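Local coordinates for fiber protein 2 (Fowl adenovirus 1, PDB 2VTW) that probably attaches the virion to its host receptor through the trimeric head domain of the short fibre, the part described here, at residues V149-T154 against I167-Q172; G19-S24 against F72-S77; S47-V52 against I189-H194. All blocks are in the same frame, centred on the assembly; numbering follows the deposited sequence.

Contact 1: residues V149-T154 against I167-Q172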
loop_
_atom_site.group_PDB
_atom_site.type_symbol
_atom_site.label_atom_id
_atom_site.label_comp_id
_atom_site.label_asym_id
_atom_site.label_seq_id
_atom_site.Cartn_x
_atom_site.Cartn_y
_atom_site.Cartn_z
ATOM N N VAL A 149 9.613 7.042 -1.296
ATOM C CA VAL A 149 8.952 8.023 -0.445
ATOM C C VAL A 149 8.708 7.459 0.963
ATOM O O VAL A 149 8.021 6.433 1.118
ATOM C CB VAL A 149 7.614 8.467 -1.068
ATOM C CG1 VAL A 149 7.058 9.675 -0.309
ATOM C CG2 VAL A 149 7.792 8.795 -2.573
ATOM N N ARG A 150 9.293 8.110 1.968
ATOM C CA ARG A 150 8.975 7.857 3.380
ATOM C C ARG A 150 7.769 8.688 3.811
ATOM O O ARG A 150 7.713 9.881 3.557
ATOM C CB ARG A 150 10.168 8.172 4.262
ATOM C CG ARG A 150 9.981 7.790 5.748
ATOM C CD ARG A 150 10.085 6.323 5.952
ATOM N NE ARG A 150 11.422 5.825 5.664
ATOM C CZ ARG A 150 11.808 4.562 5.792
ATOM N NH1 ARG A 150 10.958 3.631 6.175
ATOM N NH2 ARG A 150 13.069 4.231 5.533
ATOM N N MET A 151 6.793 8.054 4.461
ATOM C CA MET A 151 5.573 8.739 4.859
ATOM C C MET A 151 5.372 8.626 6.388
ATOM O O MET A 151 5.368 7.519 6.949
ATOM C CB MET A 151 4.395 8.194 4.083
ATOM C CG MET A 151 4.598 8.209 2.553
ATOM S SD MET A 151 3.489 7.061 1.742
ATOM C CE MET A 151 4.379 6.748 0.234
ATOM N N GLN A 152 5.241 9.789 7.046
ATOM C CA GLN A 152 5.275 9.873 8.491
ATOM C C GLN A 152 4.314 10.954 8.990
ATOM O O GLN A 152 4.516 12.155 8.744
ATOM C CB GLN A 152 6.692 10.164 8.967
ATOM C CG GLN A 152 6.882 10.211 10.501
ATOM C CD GLN A 152 8.167 10.924 10.863
ATOM O OE1 GLN A 152 9.261 10.384 10.704
ATOM N NE2 GLN A 152 8.044 12.166 11.323
ATOM N N VAL A 153 3.253 10.530 9.672
ATOM C CA VAL A 153 2.417 11.491 10.407
ATOM C C VAL A 153 3.271 12.067 11.554
ATOM O O VAL A 153 3.886 11.330 12.326
ATOM C CB VAL A 153 1.161 10.847 10.936
ATOM C CG1 VAL A 153 0.433 11.784 11.910
ATOM C CG2 VAL A 153 0.266 10.460 9.780
ATOM N N THR A 154 3.318 13.388 11.639
ATOM C CA THR A 154 4.301 14.085 12.467
ATOM C C THR A 154 3.640 15.260 13.191
ATOM O O THR A 154 2.845 15.978 12.590
ATOM C CB THR A 154 5.427 14.691 11.573
ATOM O OG1 THR A 154 5.965 13.682 10.690
ATOM C CG2 THR A 154 6.504 15.268 12.418
ATOM N N ILE A 167 1.008 15.114 7.701
ATOM C CA ILE A 167 1.766 14.037 7.041
ATOM C C ILE A 167 2.984 14.583 6.270
ATOM O O ILE A 167 2.820 15.346 5.345
ATOM C CB ILE A 167 0.873 13.194 6.046
ATOM C CG1 ILE A 167 -0.508 12.902 6.642
ATOM C CG2 ILE A 167 1.645 11.883 5.633
ATOM C CD1 ILE A 167 -1.574 12.466 5.657
ATOM N N ALA A 168 4.187 14.174 6.658
ATOM C CA ALA A 168 5.407 14.482 5.922
ATOM C C ALA A 168 5.688 13.365 4.899
ATOM O O ALA A 168 5.679 12.176 5.255
ATOM C CB ALA A 168 6.588 14.638 6.866
ATOM N N PHE A 169 5.887 13.764 3.642
ATOM C CA PHE A 169 6.309 12.876 2.551
ATOM C C PHE A 169 7.702 13.297 2.158
ATOM O O PHE A 169 7.874 14.403 1.664
ATOM C CB PHE A 169 5.428 13.041 1.325
ATOM C CG PHE A 169 4.034 12.508 1.469
ATOM C CD1 PHE A 169 3.650 11.357 0.822
ATOM C CD2 PHE A 169 3.084 13.200 2.198
ATOM C CE1 PHE A 169 2.366 10.875 0.922
ATOM C CE2 PHE A 169 1.771 12.713 2.312
ATOM C CZ PHE A 169 1.412 11.558 1.689
ATOM N N THR A 170 8.706 12.457 2.391
ATOM C CA THR A 170 10.061 12.774 1.940
ATOM C C THR A 170 10.425 11.892 0.750
ATOM O O THR A 170 10.454 10.652 0.854
ATOM C CB THR A 170 11.116 12.732 3.053
ATOM O OG1 THR A 170 10.776 13.662 4.100
ATOM C CG2 THR A 170 12.492 13.106 2.511
ATOM N N PHE A 171 10.678 12.559 -0.373
ATOM C CA PHE A 171 11.019 11.927 -1.645
ATOM C C PHE A 171 12.512 11.750 -1.700
ATOM O O PHE A 171 13.250 12.722 -1.625
ATOM C CB PHE A 171 10.521 12.787 -2.798
ATOM C CG PHE A 171 9.022 12.909 -2.841
ATOM C CD1 PHE A 171 8.286 12.199 -3.764
ATOM C CD2 PHE A 171 8.342 13.733 -1.948
ATOM C CE1 PHE A 171 6.897 12.284 -3.803
ATOM C CE2 PHE A 171 6.944 13.831 -1.975
ATOM C CZ PHE A 171 6.223 13.123 -2.897
ATOM N N GLN A 172 12.956 10.505 -1.824
ATOM C CA GLN A 172 14.357 10.173 -1.745
ATOM C C GLN A 172 14.849 9.690 -3.118
ATOM O O GLN A 172 14.661 8.511 -3.481
ATOM C CB GLN A 172 14.565 9.123 -0.667
ATOM C CG GLN A 172 13.816 9.475 0.643
ATOM C CD GLN A 172 14.094 8.535 1.784
ATOM O OE1 GLN A 172 13.917 8.899 2.953
ATOM N NE2 GLN A 172 14.555 7.321 1.472
HETATM O O HOH W 1 13.604 7.925 5.522
HETATM O O HOH W 2 15.067 5.648 3.898
#
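Val-149 places CG1 over the centre of the Phe-171 ring, 4.2 Å from its centroid, while CG2 meets the same ring at CD1, 3.6 Å away. With CG1 anti to the backbone N (chi1 -170°), that methyl also comes near the plane of the Phe-169 ring at its edge, 4.0 Å from CD1, so one methyl serves two rings. Met-151 crosses Phe-169 obliquely, its CG 3.7 Å from CD1 and its SD 5.0 Å from the ring centroid in a Met-aromatic contact. Val-153 and Ile-167 extend this apolar face.

The intervening hydrogen-bonded pairs, Arg-150 with Thr-170 and Gln-152 with Ala-168, turn to the other face. Gln-152 O is gripped twice, by Ala-168 N at 2.9 Å and by the Thr-154 hydroxyl, which arrive from opposite faces of the carbonyl plane. Gln-152 NE2 donates to Thr-154 OG1 in turn. Farther out, one water joins Arg-150 NE to Gln-172 OE1, and a second accepts from both Arg-150 NH2 and Gln-172 NE2. Arg-150 NH1 is held by Gly-129 O, and the side chain packs on Tyr-134 of the second subunit.

The two strands form the hairpin 147-157/163-173, flanked by strand 129-140 beside the first arm and strand 71-76 beside the second; strand 185-197 packs against the apolar face.

Contact 2: residues G19-S24 against F72-S77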
loop_
_atom_site.group_PDB
_atom_site.type_symbol
_atom_site.label_atom_id
_atom_site.label_comp_id
_atom_site.label_asym_id
_atom_site.label_seq_id
_atom_site.Cartn_x
_atom_site.Cartn_y
_atom_site.Cartn_z
ATOM N N GLY A 19 3.107 24.977 -4.658
ATOM C CA GLY A 19 3.586 24.247 -3.499
ATOM C C GLY A 19 4.961 24.709 -3.072
ATOM O O GLY A 19 5.797 25.012 -3.920
ATOM N N ASN A 20 5.175 24.790 -1.757
ATOM C CA ASN A 20 6.459 25.185 -1.181
ATOM C C ASN A 20 7.141 23.956 -0.606
ATOM O O ASN A 20 6.822 23.524 0.512
ATOM C CB ASN A 20 6.284 26.218 -0.054
ATOM C CG ASN A 20 5.696 27.525 -0.529
ATOM O OD1 ASN A 20 5.954 27.970 -1.646
ATOM N ND2 ASN A 20 4.903 28.158 0.330
ATOM N N PHE A 21 8.080 23.389 -1.359
ATOM C CA PHE A 21 8.761 22.177 -0.948
ATOM C C PHE A 21 10.181 22.537 -0.565
ATOM O O PHE A 21 10.684 23.586 -0.955
ATOM C CB PHE A 21 8.707 21.140 -2.095
ATOM C CG PHE A 21 7.308 20.930 -2.675
ATOM C CD1 PHE A 21 6.178 21.038 -1.879
ATOM C CD2 PHE A 21 7.137 20.593 -4.008
ATOM C CE1 PHE A 21 4.903 20.867 -2.398
ATOM C CE2 PHE A 21 5.862 20.391 -4.535
ATOM C CZ PHE A 21 4.740 20.530 -3.724
ATOM N N VAL A 22 10.840 21.684 0.196
ATOM C CA VAL A 22 12.176 22.001 0.644
ATOM C C VAL A 22 13.128 20.822 0.459
ATOM O O VAL A 22 12.770 19.683 0.771
ATOM C CB VAL A 22 12.169 22.430 2.131
ATOM C CG1 VAL A 22 13.543 22.918 2.548
ATOM C CG2 VAL A 22 11.108 23.478 2.371
ATOM N N SER A 23 14.336 21.119 -0.033
ATOM C CA SER A 23 15.379 20.130 -0.268
ATOM C C SER A 23 16.106 19.806 1.030
ATOM O O SER A 23 16.091 20.603 1.971
ATOM C CB SER A 23 16.394 20.660 -1.291
ATOM O OG SER A 23 17.530 21.252 -0.646
ATOM N N SER A 24 16.792 18.668 1.065
ATOM C CA SER A 24 17.526 18.253 2.265
ATOM C C SER A 24 18.666 19.196 2.663
ATOM O O SER A 24 19.244 19.051 3.751
ATOM C CB SER A 24 18.064 16.825 2.122
ATOM O OG SER A 24 18.876 16.687 0.974
ATOM N N PHE A 72 13.726 15.540 -0.773
ATOM C CA PHE A 72 12.888 16.704 -0.542
ATOM C C PHE A 72 11.564 16.326 0.101
ATOM O O PHE A 72 11.059 15.204 -0.100
ATOM C CB PHE A 72 12.691 17.525 -1.817
ATOM C CG PHE A 72 11.807 16.898 -2.855
ATOM C CD1 PHE A 72 10.437 17.062 -2.809
ATOM C CD2 PHE A 72 12.362 16.203 -3.930
ATOM C CE1 PHE A 72 9.623 16.516 -3.766
ATOM C CE2 PHE A 72 11.555 15.652 -4.908
ATOM C CZ PHE A 72 10.186 15.814 -4.836
ATOM N N THR A 73 10.999 17.263 0.864
ATOM C CA THR A 73 9.811 16.989 1.680
ATOM C C THR A 73 8.636 17.824 1.226
ATOM O O THR A 73 8.777 19.020 0.913
ATOM C CB THR A 73 10.097 17.236 3.170
ATOM O OG1 THR A 73 11.186 16.408 3.579
ATOM C CG2 THR A 73 8.862 16.973 4.059
ATOM N N VAL A 74 7.485 17.174 1.175
ATOM C CA VAL A 74 6.200 17.807 0.977
ATOM C C VAL A 74 5.328 17.505 2.228
ATOM O O VAL A 74 5.249 16.358 2.692
ATOM C CB VAL A 74 5.510 17.281 -0.303
ATOM C CG1 VAL A 74 4.065 17.840 -0.442
ATOM C CG2 VAL A 74 6.338 17.661 -1.513
ATOM N N TRP A 75 4.726 18.554 2.789
ATOM C CA TRP A 75 3.803 18.450 3.919
ATOM C C TRP A 75 2.371 18.464 3.444
ATOM O O TRP A 75 1.961 19.399 2.772
ATOM C CB TRP A 75 4.027 19.625 4.888
ATOM C CG TRP A 75 5.237 19.443 5.705
ATOM C CD1 TRP A 75 6.463 19.956 5.467
ATOM C CD2 TRP A 75 5.347 18.657 6.903
ATOM N NE1 TRP A 75 7.340 19.540 6.439
ATOM C CE2 TRP A 75 6.676 18.735 7.328
ATOM C CE3 TRP A 75 4.456 17.870 7.631
ATOM C CZ2 TRP A 75 7.128 18.085 8.471
ATOM C CZ3 TRP A 75 4.902 17.231 8.756
ATOM C CH2 TRP A 75 6.216 17.343 9.176
ATOM N N VAL A 76 1.600 17.423 3.752
ATOM C CA VAL A 76 0.145 17.479 3.523
ATOM C C VAL A 76 -0.530 17.888 4.831
ATOM O O VAL A 76 -0.265 17.291 5.901
ATOM C CB VAL A 76 -0.447 16.164 2.996
ATOM C CG1 VAL A 76 -1.966 16.206 2.990
ATOM C CG2 VAL A 76 0.081 15.901 1.596
ATOM N N SER A 77 -1.397 18.901 4.728
ATOM C CA SER A 77 -2.001 19.554 5.893
ATOM C C SER A 77 -3.479 19.641 5.698
ATOM O O SER A 77 -3.935 19.784 4.572
ATOM C CB SER A 77 -1.411 20.948 6.098
ATOM O OG SER A 77 -1.985 21.599 7.225
#
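The short antiparallel pairing of strands 4-23 and 71-76 in the head domain brings a methyl of Val-74 onto the ring of Phe-21. Val-74 CG2 lies over one face, 3.4 Å from Phe-21 CD1 and 3.5 Å from the ring centroid, a close CH-pi contact displaced somewhat toward the CD1 side. The carbonyl carbon of Gly-19 lies against the opposite face, 3.9 Å above the ring plane, so the phenyl group is sandwiched between a methyl and the backbone of its own strand.

The pairing itself is brief. Thr-73 N donates to Val-22 O at 3.0 Å, whereas the return bond from Val-22 N to Thr-73 O is weak at 3.4 Å. Val-22 O is also approached by Phe-72 CA, at 3.3 Å, and by Phe-72 CB. The next pair, Ser-23 with Phe-72, is non-hydrogen-bonded, its CA atoms 4.2 Å apart. Phe-72 CG occupies the crowded position between backbone N and carbonyl carbon (chi1 72°); its ring stacks on Phe-171 and meets Phe-29 edge-to-face.

Toward Asn-20 and Trp-75 the strands, whose N-to-C directions differ by 150°, separate, and Ser-86 OG spans the gap by bonding to both Asn-20 O and Trp-75 N. On the other face, Thr-73 OG1 is bonded to Tyr-124 O and Thr-170 OG1. Aromatic and aliphatic groups on one side of twisted, diverging antiparallel strands are in keeping with the beta-sandwich fold of adenovirus fibre heads.

Contact 3: residues S47-V52 against I189-H194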
loop_
_atom_site.group_PDB
_atom_site.type_symbol
_atom_site.label_atom_id
_atom_site.label_comp_id
_atom_site.label_asym_id
_atom_site.label_seq_id
_atom_site.Cartn_x
_atom_site.Cartn_y
_atom_site.Cartn_z
ATOM N N SER A 47 -3.919 10.254 -1.800
ATOM C CA SER A 47 -3.242 10.105 -3.100
ATOM C C SER A 47 -2.619 11.432 -3.503
ATOM O O SER A 47 -3.305 12.460 -3.559
ATOM C CB SER A 47 -4.214 9.630 -4.174
ATOM O OG SER A 47 -3.601 9.658 -5.457
ATOM N N LEU A 48 -1.316 11.399 -3.768
ATOM C CA LEU A 48 -0.522 12.587 -4.050
ATOM C C LEU A 48 0.350 12.463 -5.330
ATOM O O LEU A 48 1.199 11.585 -5.409
ATOM C CB LEU A 48 0.395 12.881 -2.855
ATOM C CG LEU A 48 1.308 14.098 -2.974
ATOM C CD1 LEU A 48 0.429 15.368 -2.971
ATOM C CD2 LEU A 48 2.365 14.149 -1.876
ATOM N N TYR A 49 0.149 13.339 -6.312
ATOM C CA TYR A 49 1.119 13.522 -7.397
ATOM C C TYR A 49 1.953 14.793 -7.157
ATOM O O TYR A 49 1.427 15.804 -6.668
ATOM C CB TYR A 49 0.441 13.674 -8.736
ATOM C CG TYR A 49 -0.378 12.513 -9.255
ATOM C CD1 TYR A 49 0.200 11.516 -10.066
ATOM C CD2 TYR A 49 -1.727 12.441 -9.002
ATOM C CE1 TYR A 49 -0.567 10.482 -10.576
ATOM C CE2 TYR A 49 -2.478 11.428 -9.487
ATOM C CZ TYR A 49 -1.906 10.446 -10.271
ATOM O OH TYR A 49 -2.736 9.442 -10.742
ATOM N N VAL A 50 3.242 14.746 -7.493
ATOM C CA VAL A 50 4.146 15.907 -7.404
ATOM C C VAL A 50 4.883 16.065 -8.745
ATOM O O VAL A 50 5.361 15.070 -9.317
ATOM C CB VAL A 50 5.185 15.757 -6.243
ATOM C CG1 VAL A 50 6.323 16.795 -6.347
ATOM C CG2 VAL A 50 4.510 15.893 -4.885
ATOM N N LYS A 51 4.977 17.297 -9.253
ATOM C CA LYS A 51 5.840 17.591 -10.435
ATOM C C LYS A 51 6.717 18.836 -10.182
ATOM O O LYS A 51 6.235 19.837 -9.658
ATOM C CB LYS A 51 4.995 17.720 -11.703
ATOM C CG LYS A 51 5.804 17.822 -12.995
ATOM C CD LYS A 51 4.880 18.004 -14.183
ATOM C CE LYS A 51 5.652 18.182 -15.478
ATOM N NZ LYS A 51 4.680 18.056 -16.592
ATOM N N VAL A 52 8.011 18.735 -10.501
ATOM C CA VAL A 52 8.955 19.833 -10.367
ATOM C C VAL A 52 9.577 20.123 -11.752
ATOM O O VAL A 52 10.117 19.220 -12.395
ATOM C CB VAL A 52 10.062 19.511 -9.344
ATOM C CG1 VAL A 52 10.876 20.763 -9.008
ATOM C CG2 VAL A 52 9.462 18.912 -8.072
ATOM N N ILE A 189 5.918 12.467 -10.415
ATOM C CA ILE A 189 5.872 11.264 -9.589
ATOM C C ILE A 189 4.477 11.081 -9.066
ATOM O O ILE A 189 3.812 12.053 -8.700
ATOM C CB ILE A 189 6.861 11.344 -8.407
ATOM C CG1 ILE A 189 6.806 10.073 -7.544
ATOM C CG2 ILE A 189 6.551 12.551 -7.554
ATOM C CD1 ILE A 189 7.966 9.923 -6.590
ATOM N N GLY A 190 4.044 9.819 -9.050
ATOM C CA GLY A 190 2.788 9.417 -8.431
ATOM C C GLY A 190 2.019 8.412 -9.257
ATOM O O GLY A 190 2.482 7.993 -10.324
ATOM N N PRO A 191 0.820 8.037 -8.785
ATOM C CA PRO A 191 0.241 8.493 -7.506
ATOM C C PRO A 191 0.937 7.854 -6.307
ATOM O O PRO A 191 1.187 6.644 -6.306
ATOM C CB PRO A 191 -1.222 8.049 -7.588
ATOM C CG PRO A 191 -1.240 6.927 -8.575
ATOM C CD PRO A 191 -0.062 7.111 -9.498
ATOM N N VAL A 192 1.322 8.680 -5.338
ATOM C CA VAL A 192 1.903 8.197 -4.099
ATOM C C VAL A 192 0.752 8.045 -3.127
ATOM O O VAL A 192 0.115 9.050 -2.794
ATOM C CB VAL A 192 2.919 9.179 -3.561
ATOM C CG1 VAL A 192 3.473 8.700 -2.209
ATOM C CG2 VAL A 192 4.049 9.400 -4.595
ATOM N N VAL A 193 0.449 6.811 -2.696
ATOM C CA VAL A 193 -0.748 6.575 -1.894
ATOM C C VAL A 193 -0.317 6.193 -0.492
ATOM O O VAL A 193 0.548 5.318 -0.298
ATOM C CB VAL A 193 -1.735 5.555 -2.512
ATOM C CG1 VAL A 193 -2.938 5.375 -1.643
ATOM C CG2 VAL A 193 -2.184 5.971 -3.925
ATOM N N HIS A 194 -0.876 6.912 0.485
ATOM C CA HIS A 194 -0.594 6.706 1.900
ATOM C C HIS A 194 -1.883 6.408 2.605
ATOM O O HIS A 194 -2.885 7.043 2.321
ATOM C CB HIS A 194 -0.003 7.975 2.502
ATOM C CG HIS A 194 0.332 7.848 3.947
ATOM N ND1 HIS A 194 -0.319 8.569 4.921
ATOM C CD2 HIS A 194 1.213 7.046 4.595
ATOM C CE1 HIS A 194 0.181 8.255 6.100
ATOM N NE2 HIS A 194 1.107 7.331 5.932
#
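Tyr-49 lies alongside Pro-191, the two side chains pointing the same way, where segment 189-194 bulges against segment 47-52. Pro-191 CB sits over one face of the ring, 4.1 Å from its centroid, and CG touches the phenol oxygen, Tyr-49 OH, at 3.6 Å. Packing is tight at the imide: Tyr-49 CE1 lies 3.3 Å from Pro-191 N. Chi1 (-63°) sets Tyr-49 CG beside its own backbone N, and the ring beyond it lies against the Gly-190 to Pro-191 linkage, a cis peptide bond. Gly-190 adopts phi 138° and psi -177°, angles suited to a residue without a side chain, and the ring rests against its CA and C atoms.

The bulge shifts the register by one residue between two hydrogen-bonded pairs. Before it, Leu-48 and Val-192 exchange backbone bonds, with Val-192 N to Leu-48 O at 2.9 Å; after it, Val-50 and Ile-189 do the same. Their side chains face the interior, where Ile-189 CG2 lies 3.3 Å from Val-50 O and 3.7 Å from Val-50 CB, and where Phe-171 covers both residues.

Away from the tyrosine-proline pair, on the same face, the contact slackens. Val-193 CG2 only grazes Ser-47 CB, at 4.2 Å, and the extended, partly exposed Lys-51 carries its amine away from segment 189-194. The third subunit borders this face: its Pro-197 packs on Ser-47 and Pro-191, its Pro-109 on Tyr-49 and its Thr-195 on Val-193. With backbone bonds as its polar links and no salt bridge, the contact rests on shape: the cis-proline bulge and the tyrosine ring meet prolines of the third subunit, consistent with packing by fit and not by charge.

Overall arrangement
All three contacts are antiparallel strand pairings and all are buried, but their faces meet different surroundings. Contacts 1 and 2 belong to neighbouring strands, 163-173 and 71-76, where Phe-171 N probably bonds to Phe-72 O. Contact 3 faces contact 1 and strand 71-76 across the apolar interior, supplying Val-50, Ile-189 and Val-192 against Phe-171, Val-74 and Met-151, while strand 4-23 of contact 2 is linked to it through strand 28-40. Contact 1 has the longest regular register and a hydrated polar edge near the second subunit; contact 2 is short and diverging, with no other chain touching it; contact 3 is interrupted by a bulge and turns its outer face to the third subunit.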